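Local coordinates for transcriptional regulator, ROK family (Vibrio cholerae O1 biovar eltor, PDB 1Z05), which probably binds DNA and regulates transcription linked to carbohydrate metabolism, as a zinc-containing ROK-family homologue of Escherichia coli Mlc, at residues L115-Y119 / M190-N194; E183-V187 / L198-P202; L227-S231 / V397-F401. All blocks are in the same frame, centred on the assembly; numbering follows the deposited sequence.

Contact 1: residues L115-Y119 / M190-N194; sequences LGRGY and MPHYN. With SO4 (sulfate ion), chain C; SO4 (sulfate ion), chain D; SO4 (sulfate ion), chain F.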
ATOM      1  N   LEU A 115     -19.632 -16.270   0.907  1.00 39.90           N
ATOM      2  CA  LEU A 115     -20.972 -15.709   0.977  1.00 39.93           C
ATOM      3  C   LEU A 115     -21.196 -14.903  -0.293  1.00 39.76           C
ATOM      4  O   LEU A 115     -20.702 -13.779  -0.420  1.00 38.72           O
ATOM      5  CB  LEU A 115     -21.155 -14.838   2.234  1.00 40.20           C
ATOM      6  CG  LEU A 115     -22.572 -14.305   2.513  1.00 41.64           C
ATOM      7  CD1 LEU A 115     -23.600 -15.439   2.580  1.00 40.92           C
ATOM      8  CD2 LEU A 115     -22.621 -13.477   3.796  1.00 40.54           C
ATOM      9  N   GLY A 116     -21.914 -15.499  -1.243  1.00 38.82           N
ATOM     10  CA  GLY A 116     -22.205 -14.853  -2.516  1.00 37.68           C
ATOM     11  C   GLY A 116     -23.608 -14.281  -2.522  1.00 37.83           C
ATOM     12  O   GLY A 116     -24.305 -14.334  -1.508  1.00 36.96           O
ATOM     13  N   ARG A 117     -24.026 -13.744  -3.668  1.00 36.50           N
ATOM     14  CA  ARG A 117     -25.345 -13.123  -3.793  1.00 36.60           C
ATOM     15  C   ARG A 117     -26.446 -14.174  -3.863  1.00 36.77           C
ATOM     16  O   ARG A 117     -26.710 -14.750  -4.920  1.00 36.39           O
ATOM     17  CB  ARG A 117     -25.397 -12.191  -5.007  1.00 36.21           C
ATOM     18  CG  ARG A 117     -24.446 -10.999  -4.899  1.00 38.45           C
ATOM     19  CD  ARG A 117     -24.183 -10.373  -6.259  1.00 38.86           C
ATOM     20  NE  ARG A 117     -23.527  -9.065  -6.157  1.00 42.63           N
ATOM     21  CZ  ARG A 117     -22.217  -8.879  -6.029  1.00 45.36           C
ATOM     22  NH1 ARG A 117     -21.382  -9.917  -5.979  1.00 46.65           N
ATOM     23  NH2 ARG A 117     -21.734  -7.643  -5.957  1.00 46.07           N
ATOM     24  N   GLY A 118     -27.066 -14.431  -2.717  1.00 37.42           N
ATOM     25  CA  GLY A 118     -28.145 -15.401  -2.624  1.00 37.63           C
ATOM     26  C   GLY A 118     -27.691 -16.831  -2.408  1.00 37.33           C
ATOM     27  O   GLY A 118     -28.493 -17.758  -2.505  1.00 35.70           O
ATOM     28  N   TYR A 119     -26.412 -17.020  -2.105  1.00 38.07           N
ATOM     29  CA  TYR A 119     -25.897 -18.356  -1.815  1.00 38.45           C
ATOM     30  C   TYR A 119     -24.715 -18.379  -0.846  1.00 38.72           C
ATOM     31  O   TYR A 119     -24.065 -17.359  -0.596  1.00 37.55           O
ATOM     32  CB  TYR A 119     -25.512 -19.081  -3.105  1.00 38.30           C
ATOM     33  CG  TYR A 119     -24.287 -18.512  -3.785  1.00 39.87           C
ATOM     34  CD1 TYR A 119     -23.003 -18.955  -3.448  1.00 40.92           C
ATOM     35  CD2 TYR A 119     -24.413 -17.528  -4.770  1.00 37.36           C
ATOM     36  CE1 TYR A 119     -21.863 -18.424  -4.082  1.00 40.10           C
ATOM     37  CE2 TYR A 119     -23.297 -17.003  -5.406  1.00 38.38           C
ATOM     38  CZ  TYR A 119     -22.030 -17.454  -5.059  1.00 38.55           C
ATOM     39  OH  TYR A 119     -20.939 -16.925  -5.697  1.00 40.31           O
ATOM     40  N   MET A 190     -22.519  -4.761   2.625  1.00 38.61           N
ATOM     41  CA  MET A 190     -22.260  -5.592   1.455  1.00 38.76           C
ATOM     42  C   MET A 190     -23.412  -5.565   0.452  1.00 38.46           C
ATOM     43  O   MET A 190     -24.520  -5.134   0.794  1.00 37.74           O
ATOM     44  CB  MET A 190     -21.923  -7.027   1.891  1.00 38.72           C
ATOM     45  CG  MET A 190     -23.068  -7.808   2.506  1.00 38.56           C
ATOM     46  SD  MET A 190     -22.565  -9.476   2.936  1.00 39.89           S
ATOM     47  CE  MET A 190     -21.922 -10.069   1.358  1.00 36.14           C
ATOM     48  N   PRO A 191     -23.156  -6.015  -0.795  1.00 38.82           N
ATOM     49  CA  PRO A 191     -24.251  -6.089  -1.769  1.00 39.22           C
ATOM     50  C   PRO A 191     -25.240  -7.188  -1.388  1.00 38.68           C
ATOM     51  O   PRO A 191     -24.884  -8.102  -0.640  1.00 37.71           O
ATOM     52  CB  PRO A 191     -23.547  -6.459  -3.083  1.00 39.58           C
ATOM     53  CG  PRO A 191     -22.083  -6.315  -2.825  1.00 40.17           C
ATOM     54  CD  PRO A 191     -21.875  -6.468  -1.366  1.00 38.84           C
ATOM     55  N   HIS A 192     -26.471  -7.076  -1.891  1.00 39.12           N
ATOM     56  CA  HIS A 192     -27.507  -8.115  -1.762  1.00 39.57           C
ATOM     57  C   HIS A 192     -28.130  -8.195  -0.368  1.00 39.19           C
ATOM     58  O   HIS A 192     -29.344  -8.062  -0.221  1.00 38.30           O
ATOM     59  CB  HIS A 192     -26.977  -9.492  -2.198  1.00 39.93           C
ATOM     60  CG  HIS A 192     -28.024 -10.563  -2.219  1.00 40.39           C
ATOM     61  ND1 HIS A 192     -28.887 -10.737  -3.280  1.00 44.33           N
ATOM     62  CD2 HIS A 192     -28.354 -11.508  -1.308  1.00 39.05           C
ATOM     63  CE1 HIS A 192     -29.698 -11.748  -3.023  1.00 43.09           C
ATOM     64  NE2 HIS A 192     -29.396 -12.233  -1.832  1.00 40.22           N
ATOM     65  N   TYR A 193     -27.297  -8.419   0.646  1.00 39.12           N
ATOM     66  CA  TYR A 193     -27.775  -8.558   2.018  1.00 40.14           C
ATOM     67  C   TYR A 193     -27.869  -7.201   2.710  1.00 40.52           C
ATOM     68  O   TYR A 193     -27.143  -6.260   2.371  1.00 41.51           O
ATOM     69  CB  TYR A 193     -26.881  -9.512   2.821  1.00 40.48           C
ATOM     70  CG  TYR A 193     -26.694 -10.869   2.181  1.00 40.89           C
ATOM     71  CD1 TYR A 193     -27.673 -11.858   2.306  1.00 40.41           C
ATOM     72  CD2 TYR A 193     -25.544 -11.165   1.445  1.00 40.12           C
ATOM     73  CE1 TYR A 193     -27.515 -13.105   1.720  1.00 42.76           C
ATOM     74  CE2 TYR A 193     -25.370 -12.421   0.851  1.00 40.08           C
ATOM     75  CZ  TYR A 193     -26.368 -13.384   0.995  1.00 41.74           C
ATOM     76  OH  TYR A 193     -26.228 -14.629   0.425  1.00 44.04           O
ATOM     77  N   ASN A 194     -28.787  -7.102   3.664  1.00 41.03           N
ATOM     78  CA  ASN A 194     -28.930  -5.907   4.474  1.00 41.03           C
ATOM     79  C   ASN A 194     -28.057  -6.045   5.718  1.00 41.48           C
ATOM     80  O   ASN A 194     -28.492  -6.570   6.750  1.00 41.34           O
ATOM     81  CB  ASN A 194     -30.398  -5.683   4.840  1.00 41.12           C
ATOM     82  CG  ASN A 194     -30.609  -4.446   5.697  1.00 43.11           C
ATOM     83  OD1 ASN A 194     -29.809  -3.503   5.666  1.00 46.09           O
ATOM     84  ND2 ASN A 194     -31.696  -4.443   6.466  1.00 43.71           N
TER
HETATM   85  S   SO4 C 407     -22.051 -13.765  -7.129  1.00 38.82           S
HETATM   86  O1  SO4 C 407     -21.324 -14.936  -7.603  1.00 37.36           O
HETATM   87  O2  SO4 C 407     -21.538 -12.554  -7.749  1.00 37.79           O
HETATM   88  O3  SO4 C 407     -23.454 -13.964  -7.492  1.00 42.30           O
HETATM   89  O4  SO4 C 407     -21.905 -13.640  -5.682  1.00 39.54           O
HETATM   90  S   SO4 D 408     -18.395  -7.968  -7.765  1.00 63.40           S
HETATM   91  O1  SO4 D 408     -17.236  -8.821  -7.517  1.00 64.30           O
HETATM   92  O2  SO4 D 408     -18.098  -7.051  -8.857  1.00 60.92           O
HETATM   93  O3  SO4 D 408     -19.530  -8.805  -8.137  1.00 66.95           O
HETATM   94  O4  SO4 D 408     -18.738  -7.220  -6.559  1.00 62.70           O
HETATM   95  S   SO4 F 410     -27.756  -4.513  -3.891  0.50 61.72           S
HETATM   96  O1  SO4 F 410     -28.964  -5.080  -3.298  0.50 61.13           O
HETATM   97  O2  SO4 F 410     -26.835  -4.113  -2.832  0.50 59.96           O
HETATM   98  O3  SO4 F 410     -27.118  -5.504  -4.755  0.50 60.33           O
HETATM   99  O4  SO4 F 410     -28.112  -3.341  -4.689  0.50 62.41           O
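Tyr-193 reaches across to the turn after strand 108-116 and gives its hydroxyl hydrogen to a backbone carbonyl: OH lies 2.7 Å from Gly-116 O, at 169° to the C=O, so the bond is nearly head-on. The ring meets Leu-115 on the way, CE2 being 3.8 Å from Leu-115 CG. The sulfur of Met-190 touches Leu-115 CD2 at 4.1 Å. His-192, with CG anti to its backbone N (chi1 -174°), lays one ring face over the Arg-117/Gly-118 peptide; Gly-118 N is 3.3 Å from His-192 NE2, but the angle is too poor for a hydrogen bond. His-192 CD2 in turn sits over the centre of the Tyr-193 ring. The extended Arg-117 passes Pro-191, and Arg-117 NH2 comes 3.4 Å from Pro-191 CG. Residues 116 to 119 form a type II beta turn, with Gly-118 at positive phi.

Three sulfate ions, probably from the crystallisation liquor, lie around the turn and the 190-194 loop. One takes Arg-117 N at 2.9 Å from its O4 and Tyr-119 OH at 2.8 Å from its O1; Arg-117 NH2 binds a second, and His-192 N a third. Tyr-119 OH is also bonded to Arg-114 NE. In position the turn matches the phosphate-binding hairpin between the first two strands of ASKHA-superfamily sugar kinases.

Contact 2: residues E183-V187 / L198-P202; sequences EQGIV and LALGP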
ATOM      1  N   GLU A 183      -8.849  -7.395   9.960  1.00 45.52           N
ATOM      2  CA  GLU A 183      -8.261  -7.388  11.300  1.00 48.22           C
ATOM      3  C   GLU A 183      -9.289  -7.795  12.357  1.00 47.15           C
ATOM      4  O   GLU A 183      -8.978  -8.558  13.268  1.00 48.05           O
ATOM      5  CB  GLU A 183      -7.696  -5.989  11.615  1.00 47.22           C
ATOM      6  CG  GLU A 183      -6.870  -5.876  12.905  1.00 51.08           C
ATOM      7  CD  GLU A 183      -6.541  -4.426  13.289  1.00 52.94           C
ATOM      8  OE1 GLU A 183      -7.205  -3.489  12.777  1.00 57.41           O
ATOM      9  OE2 GLU A 183      -5.621  -4.218  14.119  1.00 57.93           O
ATOM     10  N   GLN A 184     -10.512  -7.287  12.217  1.00 46.77           N
ATOM     11  CA  GLN A 184     -11.565  -7.484  13.215  1.00 46.03           C
ATOM     12  C   GLN A 184     -12.594  -8.555  12.835  1.00 44.03           C
ATOM     13  O   GLN A 184     -13.337  -9.028  13.688  1.00 43.67           O
ATOM     14  CB  GLN A 184     -12.264  -6.154  13.519  1.00 45.95           C
ATOM     15  CG  GLN A 184     -11.339  -5.043  14.044  1.00 50.91           C
ATOM     16  CD  GLN A 184     -11.082  -5.110  15.550  1.00 56.19           C
ATOM     17  OE1 GLN A 184     -11.520  -4.235  16.305  1.00 59.34           O
ATOM     18  NE2 GLN A 184     -10.361  -6.140  15.992  1.00 56.60           N
ATOM     19  N   GLY A 185     -12.631  -8.940  11.564  1.00 42.17           N
ATOM     20  CA  GLY A 185     -13.604  -9.929  11.087  1.00 39.64           C
ATOM     21  C   GLY A 185     -15.002  -9.352  10.951  1.00 38.74           C
ATOM     22  O   GLY A 185     -15.995 -10.063  11.107  1.00 38.90           O
ATOM     23  N   ILE A 186     -15.078  -8.055  10.652  1.00 38.41           N
ATOM     24  CA  ILE A 186     -16.346  -7.331  10.594  1.00 37.76           C
ATOM     25  C   ILE A 186     -16.702  -6.982   9.154  1.00 38.14           C
ATOM     26  O   ILE A 186     -15.876  -6.436   8.414  1.00 36.92           O
ATOM     27  CB  ILE A 186     -16.287  -6.042  11.440  1.00 38.18           C
ATOM     28  CG1 ILE A 186     -16.227  -6.384  12.934  1.00 38.81           C
ATOM     29  CG2 ILE A 186     -17.480  -5.119  11.140  1.00 38.38           C
ATOM     30  CD1 ILE A 186     -15.918  -5.181  13.825  1.00 38.77           C
ATOM     31  N   VAL A 187     -17.929  -7.315   8.764  1.00 37.71           N
ATOM     32  CA  VAL A 187     -18.472  -6.883   7.480  1.00 37.25           C
ATOM     33  C   VAL A 187     -19.272  -5.602   7.705  1.00 36.84           C
ATOM     34  O   VAL A 187     -20.336  -5.637   8.324  1.00 36.79           O
ATOM     35  CB  VAL A 187     -19.398  -7.945   6.852  1.00 36.60           C
ATOM     36  CG1 VAL A 187     -19.849  -7.477   5.455  1.00 35.75           C
ATOM     37  CG2 VAL A 187     -18.693  -9.302   6.783  1.00 37.86           C
ATOM     38  N   LEU A 198     -21.604  -6.413  10.714  1.00 42.61           N
ATOM     39  CA  LEU A 198     -21.780  -7.789  11.178  1.00 41.26           C
ATOM     40  C   LEU A 198     -20.441  -8.388  11.602  1.00 41.83           C
ATOM     41  O   LEU A 198     -19.514  -8.502  10.788  1.00 40.67           O
ATOM     42  CB  LEU A 198     -22.459  -8.654  10.106  1.00 41.24           C
ATOM     43  CG  LEU A 198     -22.465 -10.178  10.312  1.00 42.87           C
ATOM     44  CD1 LEU A 198     -23.377 -10.597  11.467  1.00 45.52           C
ATOM     45  CD2 LEU A 198     -22.839 -10.917   9.029  1.00 40.39           C
ATOM     46  N   ALA A 199     -20.353  -8.779  12.876  1.00 41.56           N
ATOM     47  CA  ALA A 199     -19.138  -9.370  13.435  1.00 41.35           C
ATOM     48  C   ALA A 199     -19.024 -10.840  13.036  1.00 41.58           C
ATOM     49  O   ALA A 199     -19.127 -11.739  13.873  1.00 41.59           O
ATOM     50  CB  ALA A 199     -19.123  -9.214  14.953  1.00 42.04           C
ATOM     51  N   LEU A 200     -18.792 -11.067  11.749  1.00 40.77           N
ATOM     52  CA  LEU A 200     -18.830 -12.399  11.155  1.00 40.95           C
ATOM     53  C   LEU A 200     -17.746 -13.342  11.683  1.00 40.78           C
ATOM     54  O   LEU A 200     -18.031 -14.496  12.012  1.00 39.95           O
ATOM     55  CB  LEU A 200     -18.736 -12.290   9.626  1.00 40.67           C
ATOM     56  CG  LEU A 200     -18.958 -13.557   8.804  1.00 41.46           C
ATOM     57  CD1 LEU A 200     -20.348 -14.143   9.081  1.00 42.38           C
ATOM     58  CD2 LEU A 200     -18.776 -13.244   7.316  1.00 41.56           C
ATOM     59  N   GLY A 201     -16.506 -12.857  11.736  1.00 40.13           N
ATOM     60  CA  GLY A 201     -15.393 -13.614  12.330  1.00 39.95           C
ATOM     61  C   GLY A 201     -15.625 -14.016  13.785  1.00 39.10           C
ATOM     62  O   GLY A 201     -15.595 -15.206  14.103  1.00 39.53           O
ATOM     63  N   PRO A 202     -15.840 -13.031  14.683  1.00 39.19           N
ATOM     64  CA  PRO A 202     -16.132 -13.342  16.093  1.00 38.69           C
ATOM     65  C   PRO A 202     -17.305 -14.315  16.302  1.00 39.09           C
ATOM     66  O   PRO A 202     -17.236 -15.178  17.191  1.00 38.19           O
ATOM     67  CB  PRO A 202     -16.456 -11.966  16.700  1.00 38.85           C
ATOM     68  CG  PRO A 202     -15.726 -10.992  15.825  1.00 41.38           C
ATOM     69  CD  PRO A 202     -15.791 -11.574  14.439  1.00 38.73           C
TER
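Val-187 and Leu-198 pair through both of their backbone groups: Val-187 N gives to Leu-198 O at 2.8 Å, and Leu-198 N returns a bond of 2.8 Å to Val-187 O. This is a single antiparallel bridge of the hydrogen-bonded kind. The first bond is fairly straight (164° at the hydrogen) and the second more bent (137°), and both donors stand somewhat off the plane of the carbonyl they approach.

Leu-198 O is shared further. Leu-200 N makes a weak bond to it, closing an inverse gamma turn centred on Ala-199, and Ile-186 CA approaches it at 3.4 Å in a CA-H...O contact. The carbonyl of Gly-185 serves the start of helix 200-208: its O accepts Gly-201 N at 2.9 Å, in the carbonyl plane and on a lone pair, while Leu-200 N lies 3.0 Å away. An N-H of the first helical turn is thereby satisfied by a carbonyl from another part of the chain, and the helix N-terminus would tend to polarise that carbonyl. Pro-202 has no N-H to donate; its CD packs 3.6 Å from Gln-184 O. Gln-184 N is taken by Asn-181 OD1.

Apolar packing is modest. Val-187 CG2 lies 4.0 Å from Leu-200 CD2, the two side chains running side by side, Val-187 touching Leu-176 and Leu-200 touching Ile-174 of strand 168-176. The Leu-198 side chain packs on Leu-148 of helix 144-161. Gly-185, at positive phi, and Ile-186 together face Asn-181, forming a G1 beta bulge in the hairpin of strands 179-181 and 186-189; the chain beyond this hairpin bridges back to it with Ala-199 as N-cap of helix 200-208.

Contact 3: residues L227-S231 / V397-F401; sequences LFGHS and VESRF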
ATOM      1  N   LEU A 227      -0.318 -16.517  -4.604  1.00 35.29           N
ATOM      2  CA  LEU A 227       0.108 -17.759  -3.942  1.00 36.63           C
ATOM      3  C   LEU A 227      -0.082 -19.042  -4.757  1.00 37.67           C
ATOM      4  O   LEU A 227       0.704 -19.991  -4.614  1.00 39.06           O
ATOM      5  CB  LEU A 227      -0.575 -17.902  -2.573  1.00 36.09           C
ATOM      6  CG  LEU A 227      -0.331 -16.768  -1.574  1.00 38.21           C
ATOM      7  CD1 LEU A 227      -1.080 -17.016  -0.253  1.00 41.46           C
ATOM      8  CD2 LEU A 227       1.174 -16.557  -1.315  1.00 37.96           C
ATOM      9  N   PHE A 228      -1.116 -19.078  -5.599  1.00 36.65           N
ATOM     10  CA  PHE A 228      -1.543 -20.315  -6.254  1.00 36.33           C
ATOM     11  C   PHE A 228      -1.756 -20.138  -7.751  1.00 36.34           C
ATOM     12  O   PHE A 228      -1.926 -21.122  -8.474  1.00 36.24           O
ATOM     13  CB  PHE A 228      -2.888 -20.800  -5.679  1.00 36.96           C
ATOM     14  CG  PHE A 228      -2.863 -21.161  -4.227  1.00 35.27           C
ATOM     15  CD1 PHE A 228      -2.191 -22.294  -3.785  1.00 38.75           C
ATOM     16  CD2 PHE A 228      -3.577 -20.403  -3.310  1.00 37.76           C
ATOM     17  CE1 PHE A 228      -2.188 -22.642  -2.430  1.00 39.42           C
ATOM     18  CE2 PHE A 228      -3.579 -20.738  -1.968  1.00 37.75           C
ATOM     19  CZ  PHE A 228      -2.880 -21.864  -1.526  1.00 38.20           C
ATOM     20  N   GLY A 229      -1.783 -18.892  -8.214  1.00 34.81           N
ATOM     21  CA  GLY A 229      -2.296 -18.607  -9.548  1.00 34.51           C
ATOM     22  C   GLY A 229      -1.300 -17.997 -10.506  1.00 35.03           C
ATOM     23  O   GLY A 229      -0.151 -18.441 -10.596  1.00 35.28           O
ATOM     24  N   HIS A 230      -1.736 -16.971 -11.225  1.00 34.27           N
ATOM     25  CA  HIS A 230      -0.946 -16.482 -12.357  1.00 35.51           C
ATOM     26  C   HIS A 230      -0.119 -15.235 -12.083  1.00 36.25           C
ATOM     27  O   HIS A 230       0.323 -14.564 -13.012  1.00 36.39           O
ATOM     28  CB  HIS A 230      -1.821 -16.329 -13.601  1.00 35.52           C
ATOM     29  CG  HIS A 230      -2.140 -17.630 -14.268  1.00 37.25           C
ATOM     30  ND1 HIS A 230      -3.112 -17.752 -15.236  1.00 43.22           N
ATOM     31  CD2 HIS A 230      -1.618 -18.867 -14.100  1.00 37.08           C
ATOM     32  CE1 HIS A 230      -3.163 -19.005 -15.650  1.00 39.60           C
ATOM     33  NE2 HIS A 230      -2.274 -19.704 -14.968  1.00 40.05           N
ATOM     34  N   SER A 231       0.099 -14.931 -10.809  1.00 36.58           N
ATOM     35  CA  SER A 231       1.011 -13.856 -10.449  1.00 37.68           C
ATOM     36  C   SER A 231       2.041 -14.321  -9.418  1.00 37.71           C
ATOM     37  O   SER A 231       2.607 -13.512  -8.690  1.00 38.08           O
ATOM     38  CB  SER A 231       0.254 -12.603  -9.981  1.00 36.47           C
ATOM     39  OG  SER A 231      -0.368 -12.797  -8.723  1.00 39.46           O
ATOM     40  N   VAL A 397      -2.496 -10.722 -18.644  1.00 43.48           N
ATOM     41  CA  VAL A 397      -2.879 -12.137 -18.687  1.00 41.67           C
ATOM     42  C   VAL A 397      -4.167 -12.474 -17.937  1.00 40.11           C
ATOM     43  O   VAL A 397      -4.573 -11.768 -17.001  1.00 39.14           O
ATOM     44  CB  VAL A 397      -1.710 -13.107 -18.271  1.00 41.92           C
ATOM     45  CG1 VAL A 397      -0.392 -12.747 -18.963  1.00 43.13           C
ATOM     46  CG2 VAL A 397      -1.516 -13.151 -16.787  1.00 43.84           C
ATOM     47  N   GLU A 398      -4.801 -13.564 -18.366  1.00 38.34           N
ATOM     48  CA  GLU A 398      -5.978 -14.101 -17.696  1.00 39.46           C
ATOM     49  C   GLU A 398      -5.628 -14.682 -16.317  1.00 37.90           C
ATOM     50  O   GLU A 398      -4.600 -15.348 -16.148  1.00 36.44           O
ATOM     51  CB  GLU A 398      -6.639 -15.176 -18.575  1.00 38.67           C
ATOM     52  CG  GLU A 398      -7.988 -15.644 -18.054  1.00 40.06           C
ATOM     53  CD  GLU A 398      -8.640 -16.733 -18.912  1.00 42.68           C
ATOM     54  OE1 GLU A 398      -8.196 -16.950 -20.061  1.00 43.08           O
ATOM     55  OE2 GLU A 398      -9.610 -17.368 -18.426  1.00 45.43           O
ATOM     56  N   SER A 399      -6.499 -14.432 -15.340  1.00 38.14           N
ATOM     57  CA  SER A 399      -6.359 -14.999 -14.005  1.00 37.48           C
ATOM     58  C   SER A 399      -6.525 -16.512 -14.069  1.00 37.13           C
ATOM     59  O   SER A 399      -7.275 -17.016 -14.898  1.00 35.69           O
ATOM     60  CB  SER A 399      -7.417 -14.406 -13.065  1.00 37.72           C
ATOM     61  OG  SER A 399      -8.712 -14.898 -13.393  1.00 39.87           O
ATOM     62  N   ARG A 400      -5.827 -17.229 -13.192  1.00 37.27           N
ATOM     63  CA  ARG A 400      -5.988 -18.679 -13.062  1.00 38.23           C
ATOM     64  C   ARG A 400      -7.381 -19.058 -12.526  1.00 38.75           C
ATOM     65  O   ARG A 400      -8.002 -20.018 -13.007  1.00 37.32           O
ATOM     66  CB  ARG A 400      -4.876 -19.248 -12.156  1.00 39.05           C
ATOM     67  CG  ARG A 400      -5.036 -20.704 -11.710  1.00 41.22           C
ATOM     68  CD  ARG A 400      -4.990 -21.675 -12.855  1.00 49.41           C
ATOM     69  NE  ARG A 400      -5.150 -23.068 -12.421  1.00 56.33           N
ATOM     70  CZ  ARG A 400      -6.317 -23.706 -12.316  1.00 58.38           C
ATOM     71  NH1 ARG A 400      -7.460 -23.087 -12.598  1.00 58.74           N
ATOM     72  NH2 ARG A 400      -6.342 -24.972 -11.920  1.00 60.47           N
ATOM     73  N   PHE A 401      -7.871 -18.294 -11.549  1.00 37.56           N
ATOM     74  CA  PHE A 401      -9.135 -18.624 -10.898  1.00 39.59           C
ATOM     75  C   PHE A 401     -10.274 -17.718 -11.329  1.00 41.91           C
ATOM     76  O   PHE A 401     -10.058 -16.559 -11.680  1.00 42.34           O
ATOM     77  CB  PHE A 401      -8.983 -18.598  -9.367  1.00 37.80           C
ATOM     78  CG  PHE A 401      -7.856 -19.464  -8.857  1.00 38.69           C
ATOM     79  CD1 PHE A 401      -7.919 -20.856  -8.974  1.00 36.46           C
ATOM     80  CD2 PHE A 401      -6.717 -18.887  -8.287  1.00 38.64           C
ATOM     81  CE1 PHE A 401      -6.874 -21.663  -8.515  1.00 35.92           C
ATOM     82  CE2 PHE A 401      -5.669 -19.691  -7.823  1.00 37.58           C
ATOM     83  CZ  PHE A 401      -5.753 -21.074  -7.940  1.00 36.05           C
TER
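The imidazole of His-230 lies over the first carbons of Arg-400: CB of Arg-400 stands 3.7 Å from the ring centroid and only 2° off the ring normal, a CH-pi contact over the face. The pair joins the end of helix 217-228 to the chain leaving strand 395-398, an outermost strand of the second five-stranded sheet of the ASKHA-type (ribonuclease H-like) fold. The touching backbones run roughly antiparallel, their end-to-end directions 152° apart.

At the edge of the same ring ND1 gives a hydrogen bond to Glu-398 O, 3.0 Å long, 171° at the hydrogen and in the ring plane. Edge bond and face contact together fix how the imidazole is turned. With CG anti to the backbone N, Arg-400 CG sits 3.7 Å above the centre of the Phe-401 ring; the bend at chi2 then turns CD and the guanidinium. Phe-401 turns its ring edge to Phe-228, Phe-401 CZ lying 3.7 Å from Phe-228 CB. The ring of Phe-228 itself leads off toward Met-407 and Lys-414 of helix 407-418. Gly-229 CA fits close beside Arg-400 CB, at 3.7 Å, where the two backbones come nearest.

Glu-225 of helix 217-228 bonds to both segments: OE1 accepts the backbone N of His-230 and of Arg-400, and OE2 that of Phe-401. Glu-398 turns its carboxylate elsewhere, into a salt bridge with Lys-371. In the loop after strand 395-398, Ser-399 OG donates to Phe-401 O at 2.7 Å.

How the contacts relate
Contacts 1 and 2 interleave along the chain: residues 183-187 and 190-194 follow one another closely, and 198-202 comes soon after. Their centres are about 16 Å apart; contact 1 takes in the end of strand 108-116, and contact 2 packs against strand 168-176 of the same sheet, with Leu-176 touched from each. Contact 3 closes later in sequence and belongs to the other five-stranded sheet; its centre is about 25 Å from that of contact 1 and about 28 Å from that of contact 2, with no touch. Contact 1 holds the sulfate ions, and its Pro-191 side chain is about 11 Å from that of His-269, which binds zinc with Cys-279, Cys-281 and Cys-286. Contacts 2 and 3 lie away from that site.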